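Local coordinates for 182aa long hypothetical protein (Pyrococcus horikoshii, PDB 2GAN), which is of unknown function but, as a member of the GNAT family, probably transfers an acetyl group from acetyl-coenzyme A to an as yet unidentified acceptor, at residues Thr81-Tyr86 and Ile109-Val114. Sequence-based numbering, arbitrary orientation.
Sequences TIALVY and IEFFVV. With SO4 (sulfate ion), chain D.
T81 bonds to F111 through its side chain: OG1 donates to F111 O over 2.6 Å, reaching the oxygen from above the carbonyl plane. With OG1 set between the backbone N and the carbonyl carbon (chi1 72°), the hydroxyl also lies obliquely against the F111 ring, 3.5 Å from CD1, while CG2 passes near CE1. An alanine here would probably leave F111 O without its hydroxyl donor and open a gap beside the ring where OG1 and CG2 had packed. The backbone of T81 pairs with V113 through two N-H...O bonds, and A83 pairs likewise with E110, A83 N lying 2.8 Å from E110 O. Between these antiparallel pairs the register slips by one residue, making a beta bulge in which F111 takes up left-handed backbone angles (phi 54°, psi 40°). A bulge in this strand is a hallmark of the GNAT fold, where it helps part this strand from the next, parallel one (here 141-146) and turns a backbone N-H toward the acetyl-coenzyme A site. Here F111 N instead donates to O4 of a sulfate, 2.8 Å away, which R61 also binds, a position consistent with that site. E110, its chain extended beyond CG, brings OE1 within 3.4 Å of V85 CG2, and A83 CB meets F111 CB. On the other face I82 CG1 stands anti to the backbone N and the chain continues extended, bringing CD1 to 3.9 Å from both I109 CG2 and F112 CD2. I82 lies alongside F112 but crosses I109 at a slant; L84 CD2 packs beside I109 CG1 at 3.6 Å. Helix 123-137 covers I82, L84 and I109, whereas helix 14-27 touches T81, F111 and V113. F112 O accepts a hydrogen bond from Y153 OH of the second subunit.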
ATOM      1  N   THR A  81      -7.898   9.956 -13.998  1.00 18.96           N
ATOM      2  CA  THR A  81      -8.649   9.083 -14.907  1.00 20.52           C
ATOM      3  C   THR A  81      -9.492   8.068 -14.156  1.00 20.83           C
ATOM      4  O   THR A  81      -9.212   7.742 -13.001  1.00 20.45           O
ATOM      5  CB  THR A  81      -7.722   8.230 -15.802  1.00 19.12           C
ATOM      6  OG1 THR A  81      -7.105   7.221 -14.987  1.00 21.30           O
ATOM      7  CG2 THR A  81      -6.664   9.070 -16.456  1.00 15.14           C
ATOM      8  N   ILE A  82     -10.514   7.563 -14.842  1.00 20.12           N
ATOM      9  CA  ILE A  82     -11.378   6.527 -14.299  1.00 20.10           C
ATOM     10  C   ILE A  82     -12.203   5.940 -15.451  1.00 21.26           C
ATOM     11  O   ILE A  82     -12.770   6.669 -16.266  1.00 19.78           O
ATOM     12  CB  ILE A  82     -12.295   7.062 -13.173  1.00 18.59           C
ATOM     13  CG1 ILE A  82     -12.837   5.877 -12.363  1.00 20.05           C
ATOM     14  CG2 ILE A  82     -13.418   7.909 -13.756  1.00 15.14           C
ATOM     15  CD1 ILE A  82     -13.491   6.262 -11.024  1.00 24.11           C
ATOM     16  N   ALA A  83     -12.239   4.615 -15.505  1.00 21.98           N
ATOM     17  CA  ALA A  83     -12.923   3.884 -16.559  1.00 22.87           C
ATOM     18  C   ALA A  83     -14.030   2.974 -16.057  1.00 21.52           C
ATOM     19  O   ALA A  83     -13.948   2.423 -14.959  1.00 21.94           O
ATOM     20  CB  ALA A  83     -11.899   3.046 -17.336  1.00 22.54           C
ATOM     21  N   LEU A  84     -15.059   2.806 -16.880  1.00 21.07           N
ATOM     22  CA  LEU A  84     -16.179   1.934 -16.538  1.00 20.23           C
ATOM     23  C   LEU A  84     -16.325   0.812 -17.548  1.00 20.86           C
ATOM     24  O   LEU A  84     -16.211   1.035 -18.759  1.00 22.01           O
ATOM     25  CB  LEU A  84     -17.473   2.725 -16.528  1.00 19.73           C
ATOM     26  CG  LEU A  84     -17.398   3.944 -15.619  1.00 22.65           C
ATOM     27  CD1 LEU A  84     -18.722   4.697 -15.699  1.00 23.10           C
ATOM     28  CD2 LEU A  84     -17.082   3.505 -14.195  1.00 19.09           C
ATOM     29  N   VAL A  85     -16.575  -0.392 -17.048  1.00 19.64           N
ATOM     30  CA  VAL A  85     -16.786  -1.546 -17.904  1.00 21.06           C
ATOM     31  C   VAL A  85     -18.099  -2.165 -17.471  1.00 21.45           C
ATOM     32  O   VAL A  85     -18.246  -2.570 -16.318  1.00 22.16           O
ATOM     33  CB  VAL A  85     -15.654  -2.603 -17.781  1.00 20.79           C
ATOM     34  CG1 VAL A  85     -15.998  -3.827 -18.612  1.00 18.80           C
ATOM     35  CG2 VAL A  85     -14.332  -2.011 -18.276  1.00 16.65           C
ATOM     36  N   TYR A  86     -19.059  -2.218 -18.390  1.00 18.85           N
ATOM     37  CA  TYR A  86     -20.374  -2.772 -18.073  1.00 22.04           C
ATOM     38  C   TYR A  86     -21.105  -3.441 -19.253  1.00 22.45           C
ATOM     39  O   TYR A  86     -22.148  -4.056 -19.054  1.00 23.60           O
ATOM     40  CB  TYR A  86     -21.248  -1.664 -17.470  1.00 18.54           C
ATOM     41  CG  TYR A  86     -21.454  -0.493 -18.400  1.00 18.84           C
ATOM     42  CD1 TYR A  86     -22.456  -0.518 -19.375  1.00 18.89           C
ATOM     43  CD2 TYR A  86     -20.617   0.623 -18.338  1.00 18.35           C
ATOM     44  CE1 TYR A  86     -22.614   0.543 -20.271  1.00 21.27           C
ATOM     45  CE2 TYR A  86     -20.767   1.688 -19.227  1.00 20.71           C
ATOM     46  CZ  TYR A  86     -21.763   1.640 -20.189  1.00 21.61           C
ATOM     47  OH  TYR A  86     -21.911   2.687 -21.063  1.00 26.47           O
ATOM     48  N   ILE A 109     -15.237  -0.785 -12.257  1.00 18.54           N
ATOM     49  CA  ILE A 109     -14.521   0.480 -12.211  1.00 18.01           C
ATOM     50  C   ILE A 109     -13.047   0.115 -12.201  1.00 18.13           C
ATOM     51  O   ILE A 109     -12.640  -0.796 -11.486  1.00 19.38           O
ATOM     52  CB  ILE A 109     -14.846   1.278 -10.929  1.00 20.18           C
ATOM     53  CG1 ILE A 109     -16.242   1.908 -11.059  1.00 19.99           C
ATOM     54  CG2 ILE A 109     -13.761   2.340 -10.679  1.00 18.49           C
ATOM     55  CD1 ILE A 109     -16.744   2.603  -9.804  1.00 22.08           C
ATOM     56  N   GLU A 110     -12.253   0.805 -13.007  1.00 17.89           N
ATOM     57  CA  GLU A 110     -10.822   0.542 -13.065  1.00 18.90           C
ATOM     58  C   GLU A 110     -10.120   1.738 -13.685  1.00 17.65           C
ATOM     59  O   GLU A 110     -10.755   2.764 -13.968  1.00 16.25           O
ATOM     60  CB  GLU A 110     -10.543  -0.745 -13.869  1.00 22.95           C
ATOM     61  CG  GLU A 110     -11.079  -0.783 -15.295  1.00 27.36           C
ATOM     62  CD  GLU A 110     -11.083  -2.201 -15.903  1.00 31.82           C
ATOM     63  OE1 GLU A 110     -11.141  -2.318 -17.142  1.00 32.33           O
ATOM     64  OE2 GLU A 110     -11.041  -3.199 -15.152  1.00 34.02           O
ATOM     65  N   PHE A 111      -8.806   1.631 -13.866  1.00 17.10           N
ATOM     66  CA  PHE A 111      -8.046   2.723 -14.468  1.00 17.11           C
ATOM     67  C   PHE A 111      -8.309   4.011 -13.685  1.00 15.28           C
ATOM     68  O   PHE A 111      -8.462   5.085 -14.268  1.00 14.90           O
ATOM     69  CB  PHE A 111      -8.488   2.885 -15.923  1.00 15.76           C
ATOM     70  CG  PHE A 111      -7.473   3.541 -16.801  1.00 15.76           C
ATOM     71  CD1 PHE A 111      -7.731   4.775 -17.378  1.00 19.90           C
ATOM     72  CD2 PHE A 111      -6.287   2.887 -17.117  1.00 18.74           C
ATOM     73  CE1 PHE A 111      -6.827   5.350 -18.268  1.00 22.15           C
ATOM     74  CE2 PHE A 111      -5.376   3.448 -18.003  1.00 16.77           C
ATOM     75  CZ  PHE A 111      -5.644   4.677 -18.583  1.00 19.16           C
ATOM     76  N   PHE A 112      -8.365   3.875 -12.360  1.00 16.29           N
ATOM     77  CA  PHE A 112      -8.626   4.984 -11.443  1.00 16.68           C
ATOM     78  C   PHE A 112      -7.314   5.496 -10.875  1.00 16.04           C
ATOM     79  O   PHE A 112      -6.707   4.843 -10.041  1.00 15.24           O
ATOM     80  CB  PHE A 112      -9.497   4.502 -10.279  1.00 16.99           C
ATOM     81  CG  PHE A 112      -9.768   5.551  -9.225  1.00 16.53           C
ATOM     82  CD1 PHE A 112      -9.915   5.180  -7.887  1.00 20.07           C
ATOM     83  CD2 PHE A 112      -9.915   6.889  -9.561  1.00 18.14           C
ATOM     84  CE1 PHE A 112     -10.206   6.124  -6.898  1.00 19.60           C
ATOM     85  CE2 PHE A 112     -10.206   7.848  -8.576  1.00 21.86           C
ATOM     86  CZ  PHE A 112     -10.351   7.459  -7.243  1.00 18.72           C
ATOM     87  N   VAL A 113      -6.887   6.673 -11.307  1.00 18.29           N
ATOM     88  CA  VAL A 113      -5.644   7.206 -10.799  1.00 20.57           C
ATOM     89  C   VAL A 113      -5.687   8.712 -10.709  1.00 20.33           C
ATOM     90  O   VAL A 113      -6.609   9.348 -11.213  1.00 22.36           O
ATOM     91  CB  VAL A 113      -4.459   6.781 -11.693  1.00 20.28           C
ATOM     92  CG1 VAL A 113      -4.209   7.837 -12.763  1.00 21.93           C
ATOM     93  CG2 VAL A 113      -3.239   6.542 -10.838  1.00 26.50           C
ATOM     94  N   VAL A 114      -4.684   9.279 -10.056  1.00 21.25           N
ATOM     95  CA  VAL A 114      -4.592  10.723  -9.917  1.00 20.21           C
ATOM     96  C   VAL A 114      -3.137  11.140 -10.075  1.00 19.52           C
ATOM     97  O   VAL A 114      -2.241  10.471  -9.573  1.00 21.15           O
ATOM     98  CB  VAL A 114      -5.093  11.197  -8.540  1.00 18.69           C
ATOM     99  CG1 VAL A 114      -4.827  12.689  -8.388  1.00 20.93           C
ATOM    100  CG2 VAL A 114      -6.581  10.916  -8.397  1.00 18.35           C
TER
HETATM  101  S   SO4 D1202      -6.380  -1.143 -13.307  1.00 47.81           S
HETATM  102  O1  SO4 D1202      -5.720  -0.005 -12.636  1.00 47.31           O
HETATM  103  O2  SO4 D1202      -7.235  -1.875 -12.344  1.00 46.08           O
HETATM  104  O3  SO4 D1202      -5.339  -2.046 -13.828  1.00 49.72           O
HETATM  105  O4  SO4 D1202      -7.219  -0.647 -14.408  1.00 45.96           O